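Side-chain contacts in citryl-CoA lyase (Hydrogenobacter thermophilus, PDB 6HXP), which binds coenzyme A and probably splits citryl-CoA into acetyl-CoA and oxaloacetate: residues Gly100-Asp105 and Asn187-Ile192; Met107-Glu112 and Pro135-Arg140; Arg52-Met57 and Lys207-Ile212. One frame throughout, in Å; residues are numbered along the deposited sequence.

Contact 1. Residues Gly100-Asp105 and Asn187-Ile192; sequences GGALED and NVDGAI. With COA (coenzyme A), chain B.
A102 and L103, near the start of helix 101-116, pack against D189 and I192 of helix 188-198 in the helical core of the citrate synthase fold. The axes of the two short helical segments pass 8.5 Å apart, at an angle of 48°. No hydrogen bond joins the two segments.

The apolar part belongs to L103. Its CG lies anti to the carbonyl carbon (chi1 -67°), and the CD2 branch does the touching: it sits 3.8 Å from CG2 of I192, the two side chains crossing obliquely. The same methyl rests against the backbone, 3.5 Å from the carbonyl O of D189. The second branch, CD1, packs on F210 of helix 206-228. A102 makes a smaller contact, its CB lying 3.6 Å from OD2 of D189.

The polar part is an N-cap within the second segment. OD1 of N187 takes a fairly straight bond (159°) from G190 N at 3.1 Å, the donor tilted out of the carbonyl plane, and a weak, strongly bent one from D189 N. The ND2 end of the same amide bonds to G138 O, so both ends of the amide are engaged and its rotation is fixed, between the helix start and the CoA-binding loop. A leucine here would probably leave the D189 and G190 amides without their cap and G138 O without this donor, weakening the tie between helix start and loop.

Coenzyme A lies beside the first segment: A102 CB is 3.8 Å from O5P, and D105 OD2 is 3.4 Å from C2P, the carbon bearing the thiol sulfur.

Contact 2. Residues Met107-Glu112 and Pro135-Arg140; sequences MRFIQE and PGYGHR. With COA (coenzyme A), chain B.
F109 of helix 101-116 meets P135 and Y137 of the CoA-binding loop, which runs between helices 120-129 and 147-158 of the citrate synthase fold.

The contact between helix and loop is apolar. CB of F109 touches CG of the P135 ring at 3.7 Å, while CE2 of the phenyl comes to 3.9 Å from CE1 of Y137. The two aromatic side chains cross at about a right angle. Having CG anti to the backbone N (chi1 168°) carries the F109 ring off its helix to the loop, where Y127 also meets it edge-to-face. The phenol of Y137 is fixed by its OH, which bonds to A169 O of helix 164-180.

With its inner side packed in this way, the loop turns mainly backbone atoms to the ligand. G136 N gives a nearly straight bond (168°) to O5P of the pantetheine arm at 3.2 Å, and the adenine amino group N6A donates to Y137 O at 3.0 Å. G138 has room for no side chain: a CB there would run into the CoA hydroxyl OAP.

The charged contact is made by R140, whose side chain is poorly ordered, so its geometry is less certain. Bent at chi2 and chi3, it gives a hydrogen bond from NH1 to the CoA phosphate oxygen O4A at 3.3 Å, the oxygen lying at the edge of the guanidinium and in its plane.

Contact 3. Residues Arg52-Met57 and Lys207-Ile212; sequences RMMEAM and KGFFII
The methyl groups of M57 and M54, one turn apart on helix 48-60, close on the ring of F209 from helix 206-228, joining these two helices in the helical core of the citrate synthase fold, away from the CoA site. The tight part is M57: its CE lies 3.7 Å from CG of F209, near the base of the ring, and a bend at chi3 (45°) brings it there. M54 reaches farther along the same ring, CE coming to 3.9 Å from CE1. Its CG is anti to the backbone N (chi1 -176°), and the chain then folds twice, so its sulfur makes an oblique Met-aromatic contact, SD 5.5 Å from the ring centroid. Both methionines have two deposited conformers, and these distances belong to one conformer of each. F201 meets the F209 ring edge-to-face, and I192 and I195 of helix 188-198 pack on M57.

The rest is looser. The exposed R52 end of the segment lies away from the F209 ring. E55 faces another way, accepting bonds from S32 OG of its own chain and from the backbone N of F33 of the second subunit.

No hydrogen bond or charge spans the two helices; flexible thioether chains and an aromatic ring join them, which implies a contact held by dispersion and shape.

Overall arrangement
Contacts 1 and 2 adjoin beside coenzyme A: their centres are 6 Å apart, both draw on helix 101-116, and both touch the ligand. They also meet through the backbone, N187 N lying 3.0 Å from G136 O in a probable hydrogen bond, which ties the start of helix 188-198 to the CoA-binding loop. Contact 3 lies away from the annotated CoA sites. Its centre is 11 Å from that of contact 1, which it meets where L103 CD1 packs on F210 CB. Contacts 2 and 3, with centres 17 Å apart, do not touch, although their nearest atoms are about 4 Å apart; contact 1 touches both.

Contact 1. Residues Gly100-Asp105 and Asn187-Ile192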
loop_
_atom_site.group_PDB
_atom_site.type_symbol
_atom_site.label_atom_id
_atom_site.label_comp_id
_atom_site.label_asym_id
_atom_site.label_seq_id
_atom_site.Cartn_x
_atom_site.Cartn_y
_atom_site.Cartn_z
ATOM N N GLY A 100 6.323 -9.296 12.424
ATOM C CA GLY A 100 5.107 -10.119 12.313
ATOM C C GLY A 100 5.334 -11.502 11.763
ATOM O O GLY A 100 4.617 -12.447 12.128
ATOM N N GLY A 101 6.354 -11.649 10.926
ATOM C CA GLY A 101 6.683 -12.960 10.362
ATOM C C GLY A 101 7.033 -14.017 11.376
ATOM O O GLY A 101 6.823 -15.206 11.135
ATOM N N ALA A 102 7.536 -13.610 12.553
ATOM C CA ALA A 102 7.872 -14.593 13.589
ATOM C C ALA A 102 6.654 -15.355 14.035
ATOM O O ALA A 102 6.797 -16.464 14.505
ATOM C CB ALA A 102 8.507 -13.899 14.774
ATOM N N LEU A 103 5.447 -14.780 13.916
ATOM C CA LEU A 103 4.225 -15.537 14.287
ATOM C C LEU A 103 4.032 -16.727 13.371
ATOM O O LEU A 103 3.695 -17.802 13.852
ATOM C CB LEU A 103 3.002 -14.643 14.200
ATOM C CG LEU A 103 3.003 -13.539 15.235
ATOM C CD1 LEU A 103 2.186 -12.418 14.762
ATOM C CD2 LEU A 103 2.463 -14.053 16.536
ATOM N N GLU A 104 4.224 -16.545 12.065
ATOM C CA GLU A 104 4.152 -17.662 11.122
ATOM C C GLU A 104 5.219 -18.705 11.439
ATOM O O GLU A 104 4.933 -19.901 11.515
ATOM C CB GLU A 104 4.348 -17.194 9.678
ATOM C CG GLU A 104 3.311 -16.241 9.115
ATOM C CD GLU A 104 3.659 -15.602 7.763
ATOM O OE1 GLU A 104 4.804 -15.755 7.275
ATOM O OE2 GLU A 104 2.787 -14.907 7.191
ATOM N N ASP A 105 6.468 -18.237 11.632
ATOM C CA ASP A 105 7.575 -19.130 11.871
ATOM C C ASP A 105 7.399 -19.921 13.165
ATOM O O ASP A 105 7.704 -21.107 13.195
ATOM C CB ASP A 105 8.898 -18.369 11.899
ATOM C CG ASP A 105 9.181 -17.582 10.623
ATOM O OD1 ASP A 105 8.670 -17.984 9.550
ATOM O OD2 ASP A 105 9.903 -16.579 10.708
ATOM N N ASN A 187 8.717 -15.533 24.004
ATOM C CA ASN A 187 8.235 -14.163 23.839
ATOM C C ASN A 187 6.799 -14.147 23.395
ATOM O O ASN A 187 6.206 -15.195 23.062
ATOM C CB ASN A 187 9.160 -13.321 22.930
ATOM C CG ASN A 187 9.191 -13.755 21.494
ATOM O OD1 ASN A 187 8.155 -14.016 20.885
ATOM N ND2 ASN A 187 10.390 -13.727 20.889
ATOM N N VAL A 188 6.179 -12.960 23.365
ATOM C CA VAL A 188 4.764 -12.865 23.047
ATOM C C VAL A 188 4.417 -13.403 21.657
ATOM O O VAL A 188 3.330 -13.954 21.448
ATOM C CB VAL A 188 4.245 -11.423 23.280
ATOM C CG1 VAL A 188 4.777 -10.440 22.214
ATOM C CG2 VAL A 188 2.738 -11.403 23.375
ATOM N N ASP A 189 5.366 -13.350 20.705
ATOM C CA ASP A 189 5.092 -13.929 19.378
ATOM C C ASP A 189 4.960 -15.453 19.519
ATOM O O ASP A 189 4.060 -16.057 18.933
ATOM C CB ASP A 189 6.229 -13.668 18.372
ATOM C CG ASP A 189 6.456 -12.236 17.995
ATOM O OD1 ASP A 189 5.481 -11.476 17.984
ATOM O OD2 ASP A 189 7.628 -11.881 17.671
ATOM N N GLY A 190 5.873 -16.067 20.264
ATOM C CA GLY A 190 5.804 -17.502 20.491
ATOM C C GLY A 190 4.537 -17.881 21.255
ATOM O O GLY A 190 3.917 -18.913 20.987
ATOM N N ALA A 191 4.134 -17.050 22.243
ATOM C CA ALA A 191 2.916 -17.310 23.054
ATOM C C ALA A 191 1.650 -17.284 22.182
ATOM O O ALA A 191 0.836 -18.223 22.221
ATOM C CB ALA A 191 2.800 -16.279 24.151
ATOM N N ILE A 192 1.509 -16.255 21.351
ATOM C CA ILE A 192 0.356 -16.182 20.445
ATOM C C ILE A 192 0.402 -17.324 19.452
ATOM O O ILE A 192 -0.610 -17.963 19.163
ATOM C CB ILE A 192 0.342 -14.805 19.767
ATOM C CG1 ILE A 192 0.013 -13.735 20.819
ATOM C CG2 ILE A 192 -0.641 -14.803 18.636
ATOM C CD1 ILE A 192 0.166 -12.359 20.319
HETATM N N1A COA B . 17.190 -19.101 19.284
HETATM C C2A COA B . 18.456 -19.494 19.470
HETATM N N3A COA B . 19.497 -18.781 19.917
HETATM C C4A COA B . 19.138 -17.518 20.185
HETATM C C5A COA B . 17.875 -16.966 20.035
HETATM C C6A COA B . 16.858 -17.820 19.565
HETATM N N6A COA B . 15.587 -17.439 19.408
HETATM N N7A COA B . 17.872 -15.637 20.426
HETATM C C8A COA B . 19.107 -15.422 20.808
HETATM N N9A COA B . 19.926 -16.516 20.698
HETATM C C1B COA B . 21.318 -16.644 21.131
HETATM C C2B COA B . 22.136 -15.340 21.129
HETATM O O2B COA B . 22.932 -15.257 19.952
HETATM C C3B COA B . 22.989 -15.534 22.379
HETATM O O3B COA B . 24.059 -16.467 22.109
HETATM P P3B COA B . 25.502 -16.526 22.855
HETATM O O7A COA B . 25.655 -15.416 23.849
HETATM O O8A COA B . 25.588 -17.913 23.501
HETATM O O9A COA B . 26.543 -16.463 21.730
HETATM C C4B COA B . 22.025 -16.239 23.326
HETATM O O4B COA B . 21.325 -17.151 22.456
HETATM C C5B COA B . 21.015 -15.369 24.035
HETATM O O5B COA B . 21.640 -14.169 24.535
HETATM P P1A COA B . 20.779 -12.816 24.797
HETATM O O1A COA B . 21.677 -11.690 25.138
HETATM O O2A COA B . 19.762 -13.164 25.885
HETATM O O3A COA B . 19.957 -12.507 23.468
HETATM P P2A COA B . 20.042 -11.335 22.394
HETATM O O4A COA B . 20.052 -10.015 23.066
HETATM O O5A COA B . 21.291 -11.607 21.553
HETATM O O6A COA B . 18.783 -11.515 21.370
HETATM C CBP COA B . 16.801 -10.758 20.177
HETATM C CCP COA B . 17.661 -10.614 21.428
HETATM C CDP COA B . 15.387 -10.257 20.511
HETATM C CEP COA B . 17.397 -9.863 19.082
HETATM C CAP COA B . 16.732 -12.214 19.648
HETATM O OAP COA B . 16.646 -13.187 20.678
HETATM C C9P COA B . 15.635 -12.443 18.612
HETATM O O9P COA B . 15.812 -12.125 17.439
HETATM N N8P COA B . 14.518 -13.033 19.045
HETATM C C7P COA B . 13.452 -13.462 18.147
HETATM C C6P COA B . 13.830 -14.714 17.380
HETATM C C5P COA B . 12.906 -14.978 16.214
HETATM O O5P COA B . 11.699 -15.136 16.384
HETATM N N4P COA B . 13.492 -15.059 15.019
HETATM C C3P COA B . 12.943 -15.804 13.892
HETATM C C2P COA B . 11.744 -15.141 13.241
HETATM S S1P COA B . 12.247 -13.470 12.748
#

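Contact 2. Residues Met107-Glu112 and Pro135-Arg140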
loop_
_atom_site.group_PDB
_atom_site.type_symbol
_atom_site.label_atom_id
_atom_site.label_comp_id
_atom_site.label_asym_id
_atom_site.label_seq_id
_atom_site.Cartn_x
_atom_site.Cartn_y
_atom_site.Cartn_z
ATOM N N MET A 107 4.557 -20.553 14.755
ATOM C CA MET A 107 3.463 -21.524 14.635
ATOM C C MET A 107 3.935 -22.768 13.903
ATOM O O MET A 107 3.578 -23.871 14.288
ATOM C CB MET A 107 2.270 -20.922 13.884
ATOM C CG MET A 107 1.456 -19.942 14.718
ATOM S SD MET A 107 0.014 -19.309 13.847
ATOM C CE MET A 107 -1.096 -20.751 13.883
ATOM N N ARG A 108 4.738 -22.610 12.841
ATOM C CA ARG A 108 5.224 -23.791 12.106
ATOM C C ARG A 108 6.127 -24.635 12.997
ATOM O O ARG A 108 6.002 -25.857 13.048
ATOM C CB ARG A 108 5.979 -23.313 10.864
ATOM C CG ARG A 108 6.315 -24.423 9.913
ATOM C CD ARG A 108 7.011 -23.884 8.682
ATOM N NE ARG A 108 7.084 -24.946 7.672
ATOM C CZ ARG A 108 7.577 -24.781 6.450
ATOM N NH1 ARG A 108 8.112 -23.622 6.094
ATOM N NH2 ARG A 108 7.566 -25.786 5.583
ATOM N N PHE A 109 7.035 -23.972 13.721
ATOM C CA PHE A 109 7.965 -24.659 14.616
ATOM C C PHE A 109 7.212 -25.434 15.730
ATOM O O PHE A 109 7.514 -26.604 15.975
ATOM C CB PHE A 109 8.906 -23.630 15.262
ATOM C CG PHE A 109 9.721 -24.181 16.404
ATOM C CD1 PHE A 109 10.715 -25.106 16.175
ATOM C CD2 PHE A 109 9.457 -23.803 17.712
ATOM C CE1 PHE A 109 11.454 -25.642 17.236
ATOM C CE2 PHE A 109 10.191 -24.333 18.772
ATOM C CZ PHE A 109 11.177 -25.263 18.528
ATOM N N ILE A 110 6.263 -24.776 16.395
ATOM C CA ILE A 110 5.492 -25.388 17.459
ATOM C C ILE A 110 4.647 -26.546 16.923
ATOM O O ILE A 110 4.631 -27.632 17.519
ATOM C CB ILE A 110 4.638 -24.343 18.207
ATOM C CG1 ILE A 110 5.550 -23.382 18.970
ATOM C CG2 ILE A 110 3.654 -25.030 19.160
ATOM C CD1 ILE A 110 4.869 -22.144 19.413
ATOM N N GLN A 111 3.986 -26.347 15.783
ATOM C CA GLN A 111 3.149 -27.416 15.230
ATOM C C GLN A 111 3.975 -28.582 14.746
ATOM O O GLN A 111 3.628 -29.728 15.030
ATOM C CB GLN A 111 2.243 -26.882 14.132
ATOM C CG GLN A 111 1.188 -25.945 14.688
ATOM C CD GLN A 111 0.345 -25.394 13.582
ATOM O OE1 GLN A 111 0.077 -26.099 12.605
ATOM N NE2 GLN A 111 -0.192 -24.188 13.754
ATOM N N GLU A 112 5.073 -28.306 14.045
ATOM C CA GLU A 112 5.928 -29.396 13.575
ATOM C C GLU A 112 6.621 -30.101 14.732
ATOM O O GLU A 112 6.785 -31.321 14.693
ATOM C CB GLU A 112 6.907 -28.901 12.495
ATOM C CG GLU A 112 6.172 -28.573 11.201
ATOM C CD GLU A 112 7.009 -28.056 10.048
ATOM O OE1 GLU A 112 8.235 -27.888 10.226
ATOM O OE2 GLU A 112 6.430 -27.803 8.967
ATOM N N PRO A 135 12.299 -19.683 16.365
ATOM C CA PRO A 135 11.296 -18.612 16.326
ATOM C C PRO A 135 10.391 -18.556 17.527
ATOM O O PRO A 135 9.932 -19.597 18.008
ATOM C CB PRO A 135 10.492 -18.920 15.050
ATOM C CG PRO A 135 10.656 -20.371 14.870
ATOM C CD PRO A 135 12.046 -20.694 15.321
ATOM N N GLY A 136 10.122 -17.339 17.991
ATOM C CA GLY A 136 9.260 -17.108 19.143
ATOM C C GLY A 136 9.981 -17.077 20.479
ATOM O O GLY A 136 9.305 -16.996 21.510
ATOM N N TYR A 137 11.345 -17.084 20.479
ATOM C CA TYR A 137 12.135 -17.082 21.695
ATOM C C TYR A 137 13.114 -15.929 21.708
ATOM O O TYR A 137 13.656 -15.545 20.664
ATOM C CB TYR A 137 12.882 -18.409 21.854
ATOM C CG TYR A 137 11.915 -19.559 21.984
ATOM C CD1 TYR A 137 11.406 -20.191 20.857
ATOM C CD2 TYR A 137 11.419 -19.940 23.225
ATOM C CE1 TYR A 137 10.390 -21.133 20.953
ATOM C CE2 TYR A 137 10.463 -20.943 23.340
ATOM C CZ TYR A 137 9.945 -21.534 22.199
ATOM O OH TYR A 137 8.941 -22.466 22.272
ATOM N N GLY A 138 13.360 -15.434 22.915
ATOM C CA GLY A 138 14.275 -14.344 23.178
ATOM C C GLY A 138 13.651 -12.966 23.218
ATOM O O GLY A 138 12.668 -12.693 22.539
ATOM N N HIS A 139 14.275 -12.060 23.988
ATOM C CA HIS A 139 13.817 -10.676 24.114
ATOM C C HIS A 139 15.001 -9.808 24.510
ATOM O O HIS A 139 15.854 -10.272 25.252
ATOM C CB HIS A 139 12.719 -10.572 25.181
ATOM C CG HIS A 139 11.960 -9.279 25.147
ATOM N ND1 HIS A 139 12.447 -8.131 25.768
ATOM C CD2 HIS A 139 10.770 -8.993 24.575
ATOM C CE1 HIS A 139 11.525 -7.196 25.567
ATOM N NE2 HIS A 139 10.484 -7.677 24.871
ATOM N N ARG A 140 15.057 -8.571 24.013
ATOM C CA ARG A 140 16.171 -7.658 24.329
ATOM C C ARG A 140 16.275 -7.320 25.822
ATOM O O ARG A 140 17.382 -7.113 26.327
ATOM C CB ARG A 140 16.067 -6.341 23.525
ATOM C CG ARG A 140 16.500 -6.411 22.058
ATOM C CD ARG A 140 18.006 -6.578 21.857
ATOM N NE ARG A 140 18.781 -5.462 22.413
ATOM C CZ ARG A 140 19.875 -5.595 23.161
ATOM N NH1 ARG A 140 20.347 -6.801 23.455
ATOM N NH2 ARG A 140 20.506 -4.522 23.621
HETATM N N1A COA B . 17.190 -19.101 19.284
HETATM C C2A COA B . 18.456 -19.494 19.470
HETATM N N3A COA B . 19.497 -18.781 19.917
HETATM C C4A COA B . 19.138 -17.518 20.185
HETATM C C5A COA B . 17.875 -16.966 20.035
HETATM C C6A COA B . 16.858 -17.820 19.565
HETATM N N6A COA B . 15.587 -17.439 19.408
HETATM N N7A COA B . 17.872 -15.637 20.426
HETATM C C8A COA B . 19.107 -15.422 20.808
HETATM N N9A COA B . 19.926 -16.516 20.698
HETATM C C1B COA B . 21.318 -16.644 21.131
HETATM C C2B COA B . 22.136 -15.340 21.129
HETATM O O2B COA B . 22.932 -15.257 19.952
HETATM C C3B COA B . 22.989 -15.534 22.379
HETATM O O3B COA B . 24.059 -16.467 22.109
HETATM P P3B COA B . 25.502 -16.526 22.855
HETATM O O7A COA B . 25.655 -15.416 23.849
HETATM O O8A COA B . 25.588 -17.913 23.501
HETATM O O9A COA B . 26.543 -16.463 21.730
HETATM C C4B COA B . 22.025 -16.239 23.326
HETATM O O4B COA B . 21.325 -17.151 22.456
HETATM C C5B COA B . 21.015 -15.369 24.035
HETATM O O5B COA B . 21.640 -14.169 24.535
HETATM P P1A COA B . 20.779 -12.816 24.797
HETATM O O1A COA B . 21.677 -11.690 25.138
HETATM O O2A COA B . 19.762 -13.164 25.885
HETATM O O3A COA B . 19.957 -12.507 23.468
HETATM P P2A COA B . 20.042 -11.335 22.394
HETATM O O4A COA B . 20.052 -10.015 23.066
HETATM O O5A COA B . 21.291 -11.607 21.553
HETATM O O6A COA B . 18.783 -11.515 21.370
HETATM C CBP COA B . 16.801 -10.758 20.177
HETATM C CCP COA B . 17.661 -10.614 21.428
HETATM C CDP COA B . 15.387 -10.257 20.511
HETATM C CEP COA B . 17.397 -9.863 19.082
HETATM C CAP COA B . 16.732 -12.214 19.648
HETATM O OAP COA B . 16.646 -13.187 20.678
HETATM C C9P COA B . 15.635 -12.443 18.612
HETATM O O9P COA B . 15.812 -12.125 17.439
HETATM N N8P COA B . 14.518 -13.033 19.045
HETATM C C7P COA B . 13.452 -13.462 18.147
HETATM C C6P COA B . 13.830 -14.714 17.380
HETATM C C5P COA B . 12.906 -14.978 16.214
HETATM O O5P COA B . 11.699 -15.136 16.384
HETATM N N4P COA B . 13.492 -15.059 15.019
HETATM C C3P COA B . 12.943 -15.804 13.892
HETATM C C2P COA B . 11.744 -15.141 13.241
HETATM S S1P COA B . 12.247 -13.470 12.748
#

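Contact 3. Residues Arg52-Met57 and Lys207-Ile212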
loop_
_atom_site.group_PDB
_atom_site.type_symbol
_atom_site.label_atom_id
_atom_site.label_comp_id
_atom_site.label_asym_id
_atom_site.label_seq_id
_atom_site.Cartn_x
_atom_site.Cartn_y
_atom_site.Cartn_z
ATOM N N ARG A 52 -12.714 -16.927 24.630
ATOM C CA ARG A 52 -11.962 -16.146 25.616
ATOM C C ARG A 52 -10.506 -15.989 25.219
ATOM O O ARG A 52 -9.907 -14.915 25.400
ATOM C CB ARG A 52 -12.071 -16.837 26.978
ATOM C CG ARG A 52 -13.476 -16.667 27.514
ATOM C CD ARG A 52 -13.761 -17.362 28.824
ATOM N NE ARG A 52 -15.170 -17.183 29.190
ATOM C CZ ARG A 52 -15.639 -17.160 30.433
ATOM N NH1 ARG A 52 -14.814 -17.305 31.463
ATOM N NH2 ARG A 52 -16.937 -16.998 30.655
ATOM N N MET A 53 -9.880 -17.039 24.686
ATOM C CA MET A 53 -8.483 -16.926 24.297
ATOM C C MET A 53 -8.323 -16.001 23.116
ATOM O O MET A 53 -7.319 -15.299 23.012
ATOM C CB MET A 53 -7.856 -18.295 24.018
ATOM C CG MET A 53 -7.679 -19.136 25.238
ATOM S SD MET A 53 -6.760 -18.375 26.572
ATOM C CE MET A 53 -5.291 -18.017 25.805
ATOM N N MET A 54 -9.279 -16.016 22.171
ATOM C CA MET A 54 -9.160 -15.112 21.015
ATOM C C MET A 54 -9.282 -13.645 21.468
ATOM O O MET A 54 -8.534 -12.796 20.993
ATOM C CB MET A 54 -10.250 -15.452 19.989
ATOM C CG MET A 54 -10.174 -14.653 18.700
ATOM S SD MET A 54 -8.611 -14.764 17.740
ATOM C CE MET A 54 -9.043 -16.066 16.680
ATOM N N GLU A 55 -10.208 -13.339 22.382
ATOM C CA GLU A 55 -10.320 -11.975 22.908
ATOM C C GLU A 55 -8.961 -11.583 23.521
ATOM O O GLU A 55 -8.455 -10.496 23.253
ATOM C CB GLU A 55 -11.358 -11.829 24.031
ATOM C CG GLU A 55 -12.802 -12.244 23.697
ATOM C CD GLU A 55 -13.706 -11.259 22.989
ATOM O OE1 GLU A 55 -13.184 -10.206 22.555
ATOM O OE2 GLU A 55 -14.894 -11.606 22.743
ATOM N N ALA A 56 -8.374 -12.462 24.322
ATOM C CA ALA A 56 -7.111 -12.134 25.000
ATOM C C ALA A 56 -5.952 -11.962 24.039
ATOM O O ALA A 56 -5.123 -11.050 24.215
ATOM C CB ALA A 56 -6.779 -13.213 26.014
ATOM N N MET A 57 -5.841 -12.836 23.006
ATOM C CA MET A 57 -4.733 -12.710 22.026
ATOM C C MET A 57 -4.836 -11.393 21.305
ATOM O O MET A 57 -3.838 -10.705 21.093
ATOM C CB MET A 57 -4.796 -13.773 20.879
ATOM C CG MET A 57 -4.486 -15.180 21.197
ATOM S SD MET A 57 -5.224 -16.226 19.826
ATOM C CE MET A 57 -4.694 -15.287 18.361
ATOM N N LYS A 207 0.382 -14.241 10.766
ATOM C CA LYS A 207 0.423 -12.794 10.717
ATOM C C LYS A 207 -0.987 -12.223 10.760
ATOM O O LYS A 207 -1.192 -11.089 11.183
ATOM C CB LYS A 207 1.158 -12.386 9.408
ATOM C CG LYS A 207 1.988 -11.211 9.449
ATOM C CD LYS A 207 2.649 -11.048 8.051
ATOM C CE LYS A 207 4.053 -11.508 7.946
ATOM N NZ LYS A 207 4.662 -10.792 6.825
ATOM N N GLY A 208 -2.003 -12.986 10.319
ATOM C CA GLY A 208 -3.377 -12.498 10.347
ATOM C C GLY A 208 -3.845 -12.070 11.699
ATOM O O GLY A 208 -4.563 -11.075 11.832
ATOM N N PHE A 209 -3.462 -12.830 12.741
ATOM C CA PHE A 209 -3.878 -12.476 14.092
ATOM C C PHE A 209 -3.280 -11.148 14.520
ATOM O O PHE A 209 -3.969 -10.311 15.161
ATOM C CB PHE A 209 -3.547 -13.588 15.097
ATOM C CG PHE A 209 -4.145 -14.913 14.674
ATOM C CD1 PHE A 209 -5.521 -15.097 14.642
ATOM C CD2 PHE A 209 -3.328 -15.941 14.204
ATOM C CE1 PHE A 209 -6.059 -16.317 14.201
ATOM C CE2 PHE A 209 -3.870 -17.127 13.761
ATOM C CZ PHE A 209 -5.222 -17.284 13.725
ATOM N N PHE A 210 -2.022 -10.943 14.181
ATOM C CA PHE A 210 -1.317 -9.697 14.471
ATOM C C PHE A 210 -1.907 -8.529 13.740
ATOM O O PHE A 210 -2.218 -7.499 14.348
ATOM C CB PHE A 210 0.162 -9.842 14.153
ATOM C CG PHE A 210 1.007 -8.673 14.561
ATOM C CD1 PHE A 210 1.041 -8.250 15.880
ATOM C CD2 PHE A 210 1.826 -8.036 13.656
ATOM C CE1 PHE A 210 1.867 -7.199 16.274
ATOM C CE2 PHE A 210 2.638 -6.973 14.056
ATOM C CZ PHE A 210 2.615 -6.527 15.336
ATOM N N ILE A 211 -2.228 -8.722 12.469
ATOM C CA ILE A 211 -2.832 -7.634 11.715
ATOM C C ILE A 211 -4.161 -7.235 12.284
ATOM O O ILE A 211 -4.463 -6.054 12.473
ATOM C CB ILE A 211 -2.984 -8.069 10.241
ATOM C CG1 ILE A 211 -1.606 -8.241 9.560
ATOM C CG2 ILE A 211 -3.840 -7.027 9.462
ATOM C CD1 ILE A 211 -1.636 -9.073 8.374
ATOM N N ILE A 212 -5.037 -8.216 12.536
ATOM C CA ILE A 212 -6.369 -7.916 13.035
ATOM C C ILE A 212 -6.290 -7.197 14.393
ATOM O O ILE A 212 -7.034 -6.245 14.604
ATOM C CB ILE A 212 -7.180 -9.215 13.155
ATOM C CG1 ILE A 212 -7.502 -9.742 11.782
ATOM C CG2 ILE A 212 -8.476 -8.999 13.988
ATOM C CD1 ILE A 212 -7.976 -11.220 11.758
#